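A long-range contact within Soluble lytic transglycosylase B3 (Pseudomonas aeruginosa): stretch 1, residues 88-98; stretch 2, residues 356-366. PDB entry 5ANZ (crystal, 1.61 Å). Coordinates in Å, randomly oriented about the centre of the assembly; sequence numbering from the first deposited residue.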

# COMPACT_ATOMS: atom_id res chain seq x y z
N SER A 88 -14.93 -1.81 10.65
CA SER A 88 -14.60 -0.40 10.73
C SER A 88 -14.69 0.31 9.38
O SER A 88 -13.98 -0.03 8.43
CB SER A 88 -13.20 -0.22 11.32
OG SER A 88 -12.84 1.15 11.37
N GLN A 89 -15.59 1.28 9.30
CA GLN A 89 -15.69 2.16 8.14
C GLN A 89 -15.49 3.61 8.59
O GLN A 89 -16.46 4.31 8.86
CB GLN A 89 -17.04 2.00 7.46
N PRO A 90 -14.22 4.03 8.69
CA PRO A 90 -13.83 5.34 9.24
C PRO A 90 -14.55 6.50 8.55
O PRO A 90 -14.48 6.63 7.33
CB PRO A 90 -12.32 5.40 8.98
CG PRO A 90 -11.90 3.98 8.87
CD PRO A 90 -13.05 3.28 8.21
N GLU A 91 -15.23 7.33 9.34
CA GLU A 91 -15.95 8.47 8.80
C GLU A 91 -14.98 9.53 8.26
O GLU A 91 -15.18 10.06 7.17
CB GLU A 91 -16.85 9.09 9.87
CG GLU A 91 -17.57 10.36 9.43
CD GLU A 91 -18.61 10.12 8.35
OE1 GLU A 91 -18.91 8.94 8.05
OE2 GLU A 91 -19.14 11.11 7.80
N PHE A 92 -13.93 9.82 9.03
CA PHE A 92 -12.96 10.83 8.64
C PHE A 92 -11.60 10.22 8.31
O PHE A 92 -11.21 9.19 8.87
CB PHE A 92 -12.81 11.88 9.74
CG PHE A 92 -14.10 12.53 10.13
CD1 PHE A 92 -14.61 13.58 9.40
CD2 PHE A 92 -14.82 12.07 11.24
CE1 PHE A 92 -15.81 14.18 9.76
CE2 PHE A 92 -16.01 12.66 11.60
CZ PHE A 92 -16.51 13.72 10.86
N THR A 93 -10.88 10.86 7.39
CA THR A 93 -9.51 10.49 7.07
C THR A 93 -8.63 11.73 7.08
O THR A 93 -9.12 12.85 6.95
CB THR A 93 -9.41 9.78 5.71
OG1 THR A 93 -9.88 10.65 4.67
CG2 THR A 93 -10.24 8.50 5.70
N ARG A 94 -7.32 11.53 7.24
CA ARG A 94 -6.39 12.65 7.27
C ARG A 94 -5.95 13.04 5.86
O ARG A 94 -5.84 12.18 4.98
CB ARG A 94 -5.18 12.31 8.14
CG ARG A 94 -4.69 10.88 7.98
CD ARG A 94 -4.28 10.28 9.32
NE ARG A 94 -3.09 10.91 9.88
CZ ARG A 94 -1.89 10.34 9.90
NH1 ARG A 94 -1.72 9.12 9.39
NH2 ARG A 94 -0.85 10.98 10.42
N PRO A 95 -5.72 14.34 5.63
CA PRO A 95 -5.24 14.78 4.31
C PRO A 95 -3.88 14.14 4.01
O PRO A 95 -3.18 13.72 4.94
CB PRO A 95 -5.13 16.30 4.45
CG PRO A 95 -5.02 16.54 5.92
CD PRO A 95 -5.81 15.45 6.59
N VAL A 96 -3.54 14.04 2.72
CA VAL A 96 -2.32 13.34 2.33
C VAL A 96 -1.10 13.95 2.99
O VAL A 96 -0.19 13.23 3.40
CB VAL A 96 -2.12 13.33 0.80
CG1 VAL A 96 -0.76 12.73 0.45
CG2 VAL A 96 -3.24 12.56 0.13
N TRP A 97 -1.07 15.28 3.09
CA TRP A 97 0.14 15.93 3.61
C TRP A 97 0.39 15.51 5.06
O TRP A 97 1.54 15.43 5.49
CB TRP A 97 0.03 17.46 3.48
CG TRP A 97 -0.82 18.14 4.50
CD1 TRP A 97 -2.10 18.57 4.34
CD2 TRP A 97 -0.44 18.50 5.84
NE1 TRP A 97 -2.55 19.17 5.50
CE2 TRP A 97 -1.55 19.13 6.43
CE3 TRP A 97 0.73 18.34 6.59
CZ2 TRP A 97 -1.52 19.60 7.74
CZ3 TRP A 97 0.75 18.81 7.89
CH2 TRP A 97 -0.36 19.43 8.45
N LYS A 98 -0.68 15.22 5.81
CA LYS A 98 -0.52 14.79 7.20
C LYS A 98 -0.09 13.33 7.25
O LYS A 98 0.75 12.95 8.07
CB LYS A 98 -1.81 15.00 8.01
CG LYS A 98 -1.86 16.38 8.68
CD LYS A 98 -3.18 16.64 9.40
CE LYS A 98 -3.16 18.00 10.10
NZ LYS A 98 -4.49 18.37 10.69
N GLU A 356 -6.34 24.55 2.58
CA GLU A 356 -7.75 24.18 2.71
C GLU A 356 -8.02 22.71 2.47
O GLU A 356 -9.15 22.31 2.19
CB GLU A 356 -8.59 24.99 1.73
CG GLU A 356 -8.53 26.48 1.92
CD GLU A 356 -9.26 27.22 0.81
OE1 GLU A 356 -8.73 27.22 -0.32
OE2 GLU A 356 -10.34 27.77 1.07
N ASP A 357 -6.98 21.89 2.56
CA ASP A 357 -7.16 20.47 2.30
C ASP A 357 -7.80 19.77 3.50
O ASP A 357 -7.13 19.17 4.32
CB ASP A 357 -5.82 19.81 1.95
CG ASP A 357 -6.00 18.53 1.16
OD1 ASP A 357 -7.00 18.41 0.41
OD2 ASP A 357 -5.15 17.63 1.29
N VAL A 358 -9.12 19.89 3.59
CA VAL A 358 -9.90 19.09 4.51
C VAL A 358 -10.64 18.05 3.69
O VAL A 358 -11.60 18.38 2.99
CB VAL A 358 -10.90 19.92 5.33
CG1 VAL A 358 -11.83 19.01 6.12
CG2 VAL A 358 -10.15 20.88 6.26
N PRO A 359 -10.20 16.79 3.77
CA PRO A 359 -10.73 15.74 2.91
C PRO A 359 -12.20 15.48 3.19
O PRO A 359 -12.66 15.70 4.31
CB PRO A 359 -9.89 14.52 3.28
CG PRO A 359 -9.55 14.76 4.71
CD PRO A 359 -9.32 16.24 4.82
N LEU A 360 -12.94 15.04 2.17
CA LEU A 360 -14.33 14.67 2.36
C LEU A 360 -14.46 13.51 3.35
O LEU A 360 -13.67 12.56 3.31
CB LEU A 360 -14.97 14.28 1.03
CG LEU A 360 -15.11 15.41 0.01
CD1 LEU A 360 -15.82 14.91 -1.23
CD2 LEU A 360 -15.86 16.57 0.63
N SER A 361 -15.44 13.59 4.24
CA SER A 361 -15.75 12.47 5.12
C SER A 361 -16.36 11.33 4.30
O SER A 361 -16.68 11.51 3.12
CB SER A 361 -16.71 12.89 6.23
OG SER A 361 -17.99 13.19 5.70
N ARG A 362 -16.51 10.17 4.93
CA ARG A 362 -17.08 9.02 4.23
C ARG A 362 -18.51 9.30 3.74
O ARG A 362 -18.85 9.02 2.59
CB ARG A 362 -17.08 7.78 5.14
CG ARG A 362 -17.56 6.53 4.43
CD ARG A 362 -17.70 5.36 5.38
NE ARG A 362 -18.31 4.21 4.72
CZ ARG A 362 -19.62 4.06 4.55
NH1 ARG A 362 -20.46 4.98 4.99
NH2 ARG A 362 -20.09 2.98 3.93
N SER A 363 -19.34 9.86 4.61
CA SER A 363 -20.70 10.18 4.22
C SER A 363 -20.68 11.27 3.14
O SER A 363 -21.53 11.29 2.26
CB SER A 363 -21.55 10.62 5.41
OG SER A 363 -21.01 11.77 6.03
N GLN A 364 -19.68 12.14 3.19
CA GLN A 364 -19.55 13.19 2.18
C GLN A 364 -19.16 12.64 0.81
O GLN A 364 -19.58 13.18 -0.22
CB GLN A 364 -18.54 14.25 2.63
CG GLN A 364 -19.12 15.23 3.64
CD GLN A 364 -18.09 16.20 4.17
OE1 GLN A 364 -16.88 15.96 4.08
NE2 GLN A 364 -18.56 17.31 4.72
N ARG A 365 -18.36 11.58 0.80
CA ARG A 365 -17.99 10.95 -0.47
C ARG A 365 -19.21 10.31 -1.13
O ARG A 365 -19.37 10.34 -2.36
CB ARG A 365 -16.89 9.91 -0.27
CG ARG A 365 -15.54 10.51 0.14
CD ARG A 365 -14.41 9.49 0.05
NE ARG A 365 -14.60 8.36 0.95
CZ ARG A 365 -14.18 8.33 2.21
NH1 ARG A 365 -13.55 9.37 2.73
NH2 ARG A 365 -14.39 7.25 2.96
N ILE A 366 -20.06 9.71 -0.31
CA ILE A 366 -21.30 9.12 -0.81
C ILE A 366 -22.23 10.20 -1.31
O ILE A 366 -22.83 10.08 -2.38
CB ILE A 366 -21.99 8.28 0.29
CG1 ILE A 366 -21.21 6.98 0.50
CG2 ILE A 366 -23.45 8.00 -0.08
CD1 ILE A 366 -21.48 6.32 1.84
O HOH W 1 -13.43 8.30 5.73
O HOH W 2 -12.30 13.28 6.46

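Two loops at least 260 residues apart in sequence, each leading into a helix, lie against one another and bury 554 Å² in total, counting both sides. Polar contacts gather at the helix start in stretch 2, while packing dominates toward its earlier residues.

Glu-356 makes no contact, so the interface begins at Asp-357, a buried residue whose CA-to-CB bond points toward stretch 1. Its OD2 lies 3.4 Å from CB of Pro-95 and 4.4 Å from CD1 of Trp-97, at the edge of the indole and near its plane. These are packing distances; OD2 also stays 4.2 Å from N of Val-96. The other carboxylate oxygen, OD1, is hydrogen-bonded elsewhere in the structure. Val-358 points away and is not covered by stretch 1.

Pro-359 returns toward the partner, with 62 Å² covered. Its CG approaches O of Thr-93 to 3.0 Å, a tight carbon–oxygen contact, and its CD meets CD of Pro-95 at 4.0 Å. The two compact rings supply the apolar pairing here, bringing their CA atoms within 5.7 Å. Water 2 adds a polar link beside them, accepting from N of Thr-93 at 3.0 Å and donating to O of Pro-359 at 3.3 Å. Leu-360 turns its side chain away and contributes little.

Ser-361 occupies the N-cap position of the helix. With chi1 at 68° (p), its OG accepts from N of Gln-364 at 3.2 Å, while its own N donates to OE1 of Gln-364 at 2.8 Å, a reciprocal arrangement that ties side chain to backbone in both directions. The same OG is 3.2 Å from OE2 of Glu-91, within hydrogen-bonding range, although the proton's assignment is not settled. Its CB also packs 3.9 Å from CE1 of Phe-92, whose CA-to-CB bond points away but whose ring end comes nearer.

At Arg-362 the main chain makes the direct backbone link: N donates to O of Glu-91 at 2.6 Å with an N-H...acceptor angle of 157°. This short bond uses an amide in the first turn, where no preceding helical carbonyl is available to it. The extended side chain, with its first three chi angles all t, carries NE to 3.7 Å from CB of Gln-89, which is modelled only as far as that atom.

Ser-363 donates from OG to OE2 of Glu-91 at 2.7 Å, and its N adds a weak bond to the same OE2 at 3.4 Å and 156°. Glu-91 therefore brings a carboxylate to the helix start, where free amides and small hydroxyls can meet a negative charge. Its CA-to-CB bond points sideways, but chi1 t and chi2 p bring the end of the chain nearer.

Gln-364 leaves the interface to its capping role. One turn beyond Ser-361, Arg-365 points toward stretch 1 and works through water 1, which accepts from its NH2 at 3.1 Å and donates to O of Pro-90 at 2.5 Å.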